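Long-range contacts in L544 (Acanthamoeba polyphaga mimivirus, PDB 4AMQ), which is a virion-associated nucleotidyl transferase that binds manganese and probably transfers nucleotides to an acceptor substrate: residues Arg59-Ile64 with Ile268-Phe273; Asp323-Val328 with Thr343-Leu348. One frame throughout, in Å; residues are numbered along the deposited sequence.

Interaction 1: Arg59-Ile64 with Ile268-Phe273; sequences RRIPYI and IIETKF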
ATOM      1  N   ARG A  59      -5.722   1.549  15.364  1.00 38.18           N
ATOM      2  CA  ARG A  59      -7.021   1.001  15.745  1.00 35.28           C
ATOM      3  C   ARG A  59      -6.908  -0.458  16.169  1.00 38.91           C
ATOM      4  O   ARG A  59      -7.889  -1.066  16.603  1.00 33.64           O
ATOM      5  CB  ARG A  59      -8.024   1.130  14.597  1.00 36.20           C
ATOM      6  CG  ARG A  59      -8.476   2.555  14.318  1.00 36.83           C
ATOM      7  CD  ARG A  59      -9.510   2.596  13.200  1.00 41.59           C
ATOM      8  NE  ARG A  59      -8.918   2.355  11.886  1.00 41.29           N
ATOM      9  CZ  ARG A  59      -9.269   1.366  11.068  1.00 38.47           C
ATOM     10  NH1 ARG A  59     -10.218   0.510  11.418  1.00 37.66           N
ATOM     11  NH2 ARG A  59      -8.671   1.239   9.893  1.00 38.49           N
ATOM     12  N   ARG A  60      -5.708  -1.016  16.029  1.00 36.31           N
ATOM     13  CA  ARG A  60      -5.439  -2.390  16.438  1.00 37.83           C
ATOM     14  C   ARG A  60      -6.417  -3.387  15.825  1.00 37.08           C
ATOM     15  O   ARG A  60      -6.941  -4.254  16.522  1.00 40.99           O
ATOM     16  CB  ARG A  60      -5.475  -2.506  17.964  1.00 42.32           C
ATOM     17  CG  ARG A  60      -4.453  -1.635  18.684  1.00 44.12           C
ATOM     18  CD  ARG A  60      -4.591  -1.768  20.193  1.00 49.18           C
ATOM     19  NE  ARG A  60      -3.395  -1.321  20.900  1.00 54.69           N
ATOM     20  CZ  ARG A  60      -3.219  -0.091  21.372  1.00 56.11           C
ATOM     21  NH1 ARG A  60      -4.164   0.826  21.215  1.00 54.96           N
ATOM     22  NH2 ARG A  60      -2.096   0.221  22.004  1.00 54.28           N
ATOM     23  N   ILE A  61      -6.668  -3.262  14.525  1.00 32.94           N
ATOM     24  CA  ILE A  61      -7.553  -4.197  13.834  1.00 34.09           C
ATOM     25  C   ILE A  61      -7.021  -5.621  13.960  1.00 32.94           C
ATOM     26  O   ILE A  61      -5.811  -5.839  13.933  1.00 35.42           O
ATOM     27  CB  ILE A  61      -7.718  -3.842  12.343  1.00 35.15           C
ATOM     28  CG1 ILE A  61      -6.370  -3.911  11.621  1.00 30.85           C
ATOM     29  CG2 ILE A  61      -8.350  -2.463  12.186  1.00 33.54           C
ATOM     30  CD1 ILE A  61      -6.477  -3.781  10.120  1.00 28.61           C
ATOM     31  N   PRO A  62      -7.929  -6.598  14.102  1.00 31.68           N
ATOM     32  CA  PRO A  62      -7.534  -7.988  14.358  1.00 31.68           C
ATOM     33  C   PRO A  62      -6.669  -8.581  13.245  1.00 35.39           C
ATOM     34  O   PRO A  62      -5.704  -9.282  13.538  1.00 33.84           O
ATOM     35  CB  PRO A  62      -8.875  -8.726  14.453  1.00 30.52           C
ATOM     36  CG  PRO A  62      -9.856  -7.847  13.756  1.00 34.06           C
ATOM     37  CD  PRO A  62      -9.391  -6.446  14.012  1.00 32.99           C
ATOM     38  N   TYR A  63      -7.008  -8.301  11.991  1.00 31.16           N
ATOM     39  CA  TYR A  63      -6.244  -8.843  10.874  1.00 28.67           C
ATOM     40  C   TYR A  63      -5.239  -7.832  10.344  1.00 30.32           C
ATOM     41  O   TYR A  63      -5.484  -7.169   9.337  1.00 30.25           O
ATOM     42  CB  TYR A  63      -7.176  -9.301   9.754  1.00 30.83           C
ATOM     43  CG  TYR A  63      -8.053 -10.473  10.135  1.00 34.60           C
ATOM     44  CD1 TYR A  63      -7.577 -11.775  10.052  1.00 31.95           C
ATOM     45  CD2 TYR A  63      -9.357 -10.275  10.576  1.00 33.03           C
ATOM     46  CE1 TYR A  63      -8.377 -12.851  10.396  1.00 39.22           C
ATOM     47  CE2 TYR A  63     -10.163 -11.342  10.921  1.00 32.77           C
ATOM     48  CZ  TYR A  63      -9.669 -12.627  10.830  1.00 39.30           C
ATOM     49  OH  TYR A  63     -10.469 -13.692  11.175  1.00 37.59           O
ATOM     50  N   ILE A  64      -4.102  -7.728  11.025  1.00 30.95           N
ATOM     51  CA  ILE A  64      -3.087  -6.734  10.690  1.00 33.58           C
ATOM     52  C   ILE A  64      -2.762  -6.710   9.196  1.00 32.64           C
ATOM     53  O   ILE A  64      -2.535  -7.753   8.582  1.00 28.00           O
ATOM     54  CB  ILE A  64      -1.792  -6.962  11.493  1.00 38.35           C
ATOM     55  CG1 ILE A  64      -2.083  -6.889  12.993  1.00 39.33           C
ATOM     56  CG2 ILE A  64      -0.731  -5.942  11.103  1.00 35.86           C
ATOM     57  CD1 ILE A  64      -0.866  -7.101  13.859  1.00 44.30           C
ATOM     58  N   ILE A 268     -18.078  -5.571  10.964  1.00 35.47           N
ATOM     59  CA  ILE A 268     -18.286  -6.098   9.620  1.00 38.07           C
ATOM     60  C   ILE A 268     -17.028  -5.991   8.764  1.00 38.72           C
ATOM     61  O   ILE A 268     -16.602  -6.967   8.142  1.00 33.72           O
ATOM     62  CB  ILE A 268     -19.439  -5.365   8.914  1.00 36.49           C
ATOM     63  CG1 ILE A 268     -20.742  -5.556   9.694  1.00 40.26           C
ATOM     64  CG2 ILE A 268     -19.593  -5.858   7.484  1.00 32.52           C
ATOM     65  CD1 ILE A 268     -21.890  -4.720   9.180  1.00 42.63           C
ATOM     66  N   ILE A 269     -16.443  -4.799   8.740  1.00 34.06           N
ATOM     67  CA  ILE A 269     -15.269  -4.528   7.923  1.00 32.78           C
ATOM     68  C   ILE A 269     -14.030  -5.265   8.430  1.00 34.68           C
ATOM     69  O   ILE A 269     -13.317  -5.900   7.654  1.00 29.27           O
ATOM     70  CB  ILE A 269     -14.980  -3.010   7.862  1.00 33.62           C
ATOM     71  CG1 ILE A 269     -16.155  -2.275   7.208  1.00 30.74           C
ATOM     72  CG2 ILE A 269     -13.683  -2.737   7.116  1.00 30.24           C
ATOM     73  CD1 ILE A 269     -16.041  -0.764   7.242  1.00 33.69           C
ATOM     74  N   GLU A 270     -13.793  -5.196   9.738  1.00 33.48           N
ATOM     75  CA  GLU A 270     -12.529  -5.646  10.315  1.00 32.13           C
ATOM     76  C   GLU A 270     -12.529  -7.078  10.869  1.00 36.98           C
ATOM     77  O   GLU A 270     -11.474  -7.704  10.976  1.00 34.24           O
ATOM     78  CB  GLU A 270     -12.070  -4.667  11.401  1.00 36.62           C
ATOM     79  CG  GLU A 270     -11.972  -3.219  10.935  1.00 33.30           C
ATOM     80  CD  GLU A 270     -10.937  -3.023   9.840  1.00 34.98           C
ATOM     81  OE1 GLU A 270     -10.212  -3.989   9.518  1.00 36.46           O
ATOM     82  OE2 GLU A 270     -10.843  -1.898   9.302  1.00 38.56           O
ATOM     83  N   THR A 271     -13.695  -7.597  11.229  1.00 33.49           N
ATOM     84  CA  THR A 271     -13.754  -8.951  11.779  1.00 38.12           C
ATOM     85  C   THR A 271     -14.415  -9.936  10.821  1.00 36.57           C
ATOM     86  O   THR A 271     -13.801 -10.921  10.410  1.00 37.92           O
ATOM     87  CB  THR A 271     -14.455  -8.993  13.157  1.00 32.46           C
ATOM     88  OG1 THR A 271     -13.687  -8.244  14.104  1.00 31.72           O
ATOM     89  CG2 THR A 271     -14.578 -10.427  13.654  1.00 39.66           C
ATOM     90  N   LYS A 272     -15.662  -9.668  10.458  1.00 32.67           N
ATOM     91  CA  LYS A 272     -16.383 -10.558   9.561  1.00 32.87           C
ATOM     92  C   LYS A 272     -15.671 -10.716   8.220  1.00 38.55           C
ATOM     93  O   LYS A 272     -15.550 -11.828   7.705  1.00 36.65           O
ATOM     94  CB  LYS A 272     -17.813 -10.067   9.348  1.00 36.07           C
ATOM     95  CG  LYS A 272     -18.645 -10.991   8.484  1.00 35.23           C
ATOM     96  CD  LYS A 272     -20.095 -10.549   8.447  1.00 42.69           C
ATOM     97  CE  LYS A 272     -20.887 -11.390   7.464  1.00 48.91           C
ATOM     98  NZ  LYS A 272     -20.837 -12.838   7.812  1.00 56.42           N
ATOM     99  N   PHE A 273     -15.201  -9.605   7.659  1.00 37.28           N
ATOM    100  CA  PHE A 273     -14.535  -9.633   6.359  1.00 30.61           C
ATOM    101  C   PHE A 273     -13.059  -9.254   6.459  1.00 29.22           C
ATOM    102  O   PHE A 273     -12.402  -9.007   5.450  1.00 29.10           O
ATOM    103  CB  PHE A 273     -15.253  -8.715   5.371  1.00 30.37           C
ATOM    104  CG  PHE A 273     -16.686  -9.098   5.122  1.00 36.13           C
ATOM    105  CD1 PHE A 273     -16.999 -10.302   4.511  1.00 34.02           C
ATOM    106  CD2 PHE A 273     -17.719  -8.252   5.494  1.00 37.33           C
ATOM    107  CE1 PHE A 273     -18.314 -10.656   4.285  1.00 36.90           C
ATOM    108  CE2 PHE A 273     -19.036  -8.602   5.267  1.00 38.77           C
ATOM    109  CZ  PHE A 273     -19.334  -9.806   4.661  1.00 37.64           C
TER
HETATM  110  O   HOH W   1      -9.079  -6.691  10.590  1.00 30.72           O
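Ile61 and Pro62, in the loop that follows a Schellman motif at Arg60, pass Glu270 and Thr271 at the C-terminal end of helix 259-272, with the CA atoms of Ile61 and Glu270 6.3 Å apart; this last turn is widened to a pi-type turn, closed by Phe273 N on Ile268 O at 3.0 Å. Glu270 carries the contact. Its chain is bent at chi2 (-63°), which turns the carboxylate toward the loop. There Arg59 NH1 forms a salt bridge with Glu270 OE2 at 3.3 Å. The bond is nearly straight and the oxygen lies in the guanidinium plane, yet the donor stands well above the carboxylate plane. Arg59 NH1 also pairs with Glu266, while Lys277 pairs with Glu270 OE1 and Arg252 with Glu270 OE2, a network likely to favour the ionised acid. Ile61 lays CG2 against Glu270 CD at 3.5 Å. Pro62 CG rests on Glu270 O at 3.2 Å, and the same carbonyl meets the edge of the Tyr63 ring near CD2. A water accepts from Tyr63 N and donates to both Glu270 O (2.6 Å) and Glu270 OE1, joining loop backbone to helix end. The contact thus ties the loop between helix 55-58 and strand 66-72 of the nucleotidyltransferase domain to the helical domain, where helix 274-292 packs on Ile61 and Tyr63 and helix 248-254 covers Ile269.

Interaction 2: Asp323-Val328 with Thr343-Leu348; sequences DKIQEV and TLLTQL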
ATOM      1  N   ASP A 323      -5.502 -24.724  -6.891  1.00 50.59           N
ATOM      2  CA  ASP A 323      -4.926 -25.922  -7.496  1.00 44.89           C
ATOM      3  C   ASP A 323      -3.900 -25.562  -8.573  1.00 44.54           C
ATOM      4  O   ASP A 323      -2.852 -26.197  -8.681  1.00 46.74           O
ATOM      5  CB  ASP A 323      -6.018 -26.818  -8.088  1.00 50.98           C
ATOM      6  CG  ASP A 323      -6.964 -27.363  -7.033  1.00 60.81           C
ATOM      7  OD1 ASP A 323      -6.595 -27.345  -5.837  1.00 60.71           O
ATOM      8  OD2 ASP A 323      -8.073 -27.815  -7.396  1.00 58.85           O
ATOM      9  N   LYS A 324      -4.207 -24.542  -9.372  1.00 42.66           N
ATOM     10  CA  LYS A 324      -3.275 -24.053 -10.386  1.00 42.28           C
ATOM     11  C   LYS A 324      -1.979 -23.532  -9.762  1.00 42.75           C
ATOM     12  O   LYS A 324      -0.902 -23.662 -10.344  1.00 43.90           O
ATOM     13  CB  LYS A 324      -3.923 -22.954 -11.232  1.00 43.14           C
ATOM     14  CG  LYS A 324      -4.995 -23.449 -12.187  1.00 50.63           C
ATOM     15  CD  LYS A 324      -5.205 -22.479 -13.354  1.00 55.06           C
ATOM     16  CE  LYS A 324      -5.744 -21.132 -12.909  1.00 53.18           C
ATOM     17  NZ  LYS A 324      -5.843 -20.164 -14.047  1.00 54.44           N
ATOM     18  N   ILE A 325      -2.084 -22.942  -8.576  1.00 41.31           N
ATOM     19  CA  ILE A 325      -0.910 -22.426  -7.880  1.00 40.60           C
ATOM     20  C   ILE A 325      -0.037 -23.572  -7.372  1.00 40.55           C
ATOM     21  O   ILE A 325       1.190 -23.484  -7.409  1.00 39.20           O
ATOM     22  CB  ILE A 325      -1.310 -21.468  -6.730  1.00 37.35           C
ATOM     23  CG1 ILE A 325      -1.643 -20.084  -7.292  1.00 34.37           C
ATOM     24  CG2 ILE A 325      -0.204 -21.343  -5.708  1.00 33.84           C
ATOM     25  CD1 ILE A 325      -2.386 -19.186  -6.321  1.00 39.88           C
ATOM     26  N   GLN A 326      -0.671 -24.648  -6.916  1.00 40.67           N
ATOM     27  CA  GLN A 326       0.062 -25.819  -6.455  1.00 45.61           C
ATOM     28  C   GLN A 326       0.810 -26.490  -7.607  1.00 44.89           C
ATOM     29  O   GLN A 326       1.956 -26.894  -7.447  1.00 45.85           O
ATOM     30  CB  GLN A 326      -0.879 -26.809  -5.769  1.00 43.64           C
ATOM     31  CG  GLN A 326      -0.173 -27.989  -5.122  1.00 54.91           C
ATOM     32  CD  GLN A 326       0.809 -27.569  -4.040  1.00 59.40           C
ATOM     33  OE1 GLN A 326       0.443 -26.886  -3.082  1.00 59.05           O
ATOM     34  NE2 GLN A 326       2.066 -27.971  -4.194  1.00 53.46           N
ATOM     35  N   GLU A 327       0.168 -26.597  -8.767  1.00 44.77           N
ATOM     36  CA  GLU A 327       0.812 -27.202  -9.932  1.00 46.21           C
ATOM     37  C   GLU A 327       1.999 -26.384 -10.435  1.00 44.14           C
ATOM     38  O   GLU A 327       2.928 -26.937 -11.020  1.00 42.40           O
ATOM     39  CB  GLU A 327      -0.195 -27.432 -11.059  1.00 49.40           C
ATOM     40  CG  GLU A 327      -1.345 -28.359 -10.677  1.00 57.55           C
ATOM     41  CD  GLU A 327      -0.873 -29.747 -10.295  1.00 67.77           C
ATOM     42  OE1 GLU A 327       0.125 -30.224 -10.877  1.00 68.63           O
ATOM     43  OE2 GLU A 327      -1.498 -30.357  -9.404  1.00 75.66           O
ATOM     44  N   VAL A 328       1.969 -25.073 -10.214  1.00 41.89           N
ATOM     45  CA  VAL A 328       3.136 -24.249 -10.508  1.00 41.05           C
ATOM     46  C   VAL A 328       4.276 -24.646  -9.579  1.00 42.15           C
ATOM     47  O   VAL A 328       5.397 -24.903 -10.024  1.00 41.53           O
ATOM     48  CB  VAL A 328       2.852 -22.744 -10.330  1.00 41.68           C
ATOM     49  CG1 VAL A 328       4.159 -21.960 -10.238  1.00 37.70           C
ATOM     50  CG2 VAL A 328       1.986 -22.218 -11.469  1.00 39.02           C
ATOM     51  N   THR A 343       1.239 -14.041 -11.727  1.00 33.16           N
ATOM     52  CA  THR A 343       0.121 -14.090 -12.660  1.00 31.76           C
ATOM     53  C   THR A 343      -1.133 -14.689 -12.023  1.00 33.74           C
ATOM     54  O   THR A 343      -2.230 -14.143 -12.154  1.00 32.16           O
ATOM     55  CB  THR A 343       0.491 -14.897 -13.920  1.00 36.67           C
ATOM     56  OG1 THR A 343       1.478 -14.178 -14.669  1.00 34.13           O
ATOM     57  CG2 THR A 343      -0.734 -15.131 -14.794  1.00 40.15           C
ATOM     58  N   LEU A 344      -0.968 -15.807 -11.326  1.00 30.57           N
ATOM     59  CA  LEU A 344      -2.097 -16.472 -10.684  1.00 35.41           C
ATOM     60  C   LEU A 344      -2.651 -15.696  -9.485  1.00 33.19           C
ATOM     61  O   LEU A 344      -3.844 -15.765  -9.197  1.00 29.30           O
ATOM     62  CB  LEU A 344      -1.724 -17.900 -10.283  1.00 30.58           C
ATOM     63  CG  LEU A 344      -1.528 -18.832 -11.482  1.00 38.16           C
ATOM     64  CD1 LEU A 344      -0.783 -20.096 -11.088  1.00 36.37           C
ATOM     65  CD2 LEU A 344      -2.868 -19.166 -12.130  1.00 35.32           C
ATOM     66  N   LEU A 345      -1.790 -14.960  -8.791  1.00 30.75           N
ATOM     67  CA  LEU A 345      -2.244 -14.144  -7.667  1.00 32.71           C
ATOM     68  C   LEU A 345      -3.144 -13.015  -8.152  1.00 33.07           C
ATOM     69  O   LEU A 345      -3.952 -12.486  -7.393  1.00 31.46           O
ATOM     70  CB  LEU A 345      -1.061 -13.582  -6.870  1.00 30.40           C
ATOM     71  CG  LEU A 345      -0.306 -14.569  -5.977  1.00 29.18           C
ATOM     72  CD1 LEU A 345       0.822 -13.864  -5.232  1.00 26.45           C
ATOM     73  CD2 LEU A 345      -1.250 -15.254  -4.997  1.00 24.60           C
ATOM     74  N   THR A 346      -3.003 -12.652  -9.422  1.00 34.10           N
ATOM     75  CA  THR A 346      -3.843 -11.614 -10.010  1.00 35.06           C
ATOM     76  C   THR A 346      -5.283 -12.102 -10.175  1.00 36.48           C
ATOM     77  O   THR A 346      -6.230 -11.373  -9.877  1.00 39.84           O
ATOM     78  CB  THR A 346      -3.289 -11.134 -11.360  1.00 35.96           C
ATOM     79  OG1 THR A 346      -2.048 -10.449 -11.144  1.00 34.17           O
ATOM     80  CG2 THR A 346      -4.274 -10.186 -12.036  1.00 37.55           C
ATOM     81  N   GLN A 347      -5.444 -13.333 -10.648  1.00 30.91           N
ATOM     82  CA  GLN A 347      -6.765 -13.941 -10.740  1.00 38.68           C
ATOM     83  C   GLN A 347      -7.375 -14.072  -9.352  1.00 35.17           C
ATOM     84  O   GLN A 347      -8.548 -13.760  -9.147  1.00 34.56           O
ATOM     85  CB  GLN A 347      -6.685 -15.319 -11.396  1.00 36.27           C
ATOM     86  CG  GLN A 347      -6.209 -15.296 -12.836  1.00 46.46           C
ATOM     87  CD  GLN A 347      -5.889 -16.684 -13.362  1.00 49.06           C
ATOM     88  OE1 GLN A 347      -6.671 -17.622 -13.195  1.00 45.35           O
ATOM     89  NE2 GLN A 347      -4.729 -16.823 -13.995  1.00 44.54           N
ATOM     90  N   LEU A 348      -6.570 -14.544  -8.405  1.00 30.98           N
ATOM     91  CA  LEU A 348      -7.016 -14.718  -7.030  1.00 35.02           C
ATOM     92  C   LEU A 348      -7.458 -13.385  -6.439  1.00 32.65           C
ATOM     93  O   LEU A 348      -8.465 -13.308  -5.741  1.00 35.13           O
ATOM     94  CB  LEU A 348      -5.900 -15.326  -6.179  1.00 30.67           C
ATOM     95  CG  LEU A 348      -6.270 -15.692  -4.741  1.00 36.01           C
ATOM     96  CD1 LEU A 348      -7.452 -16.652  -4.720  1.00 38.47           C
ATOM     97  CD2 LEU A 348      -5.074 -16.291  -4.011  1.00 33.63           C
TER
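Of the flat groups, the Gln347 carboxamide takes part in the contact: Lys324 NZ lies in the carbonyl plane and donates to a lone pair of Gln347 OE1 at 2.8 Å, with a C=O...N angle of 117°. The two side chains cross at about a right angle. A bend at chi3 (-65°) steers the lysine tip to the amide, and on the way its CE passes Leu344 CD2 at 3.6 Å. Leu344 is the apolar centre of the contact. Its CD1 meets Val328 CG2 tip to tip at 3.5 Å, whereas its CB lies 3.7 Å from Ile325 CG1, the two side chains running past each other in opposite senses. Ile325 CD1 adds a looser touch on Leu345 CD2 at 4.3 Å. One polar bond at the more exposed margin therefore borders a hydrophobic seam. Segments 323-328 and 343-348 run nearly antiparallel, their axes 169° apart in direction and 10.3 Å at closest approach, as part of a helical hairpin in which the start of helix 334-368 folds back along helix 319-331. Helix 297-311 closes over Ile325 and Leu345 through Ile304, and helix 274-292 reaches Leu345 through Ile283 and Tyr286.

Interaction 1 joins the two domains, whereas interaction 2 lies wholly within the helical one; their centres are 26 Å apart and their nearest atoms about 13 Å, so they do not touch. Two long helices relate them: helix 334-368 supplies residues 343-348 and, farther along, packs on Ile268, Lys272 and Phe273, while helix 274-292 meets Leu345 at one contact and Ile61 and Tyr63 at the other. Interaction 1 is also close to the metal site. The Arg59 side chain is about 7 Å from a bound manganese ion, and the loop leads into strand 66-72, whose Asp66 and Asp68 bind both manganese ions, Asp213 joining them at one of the two sites.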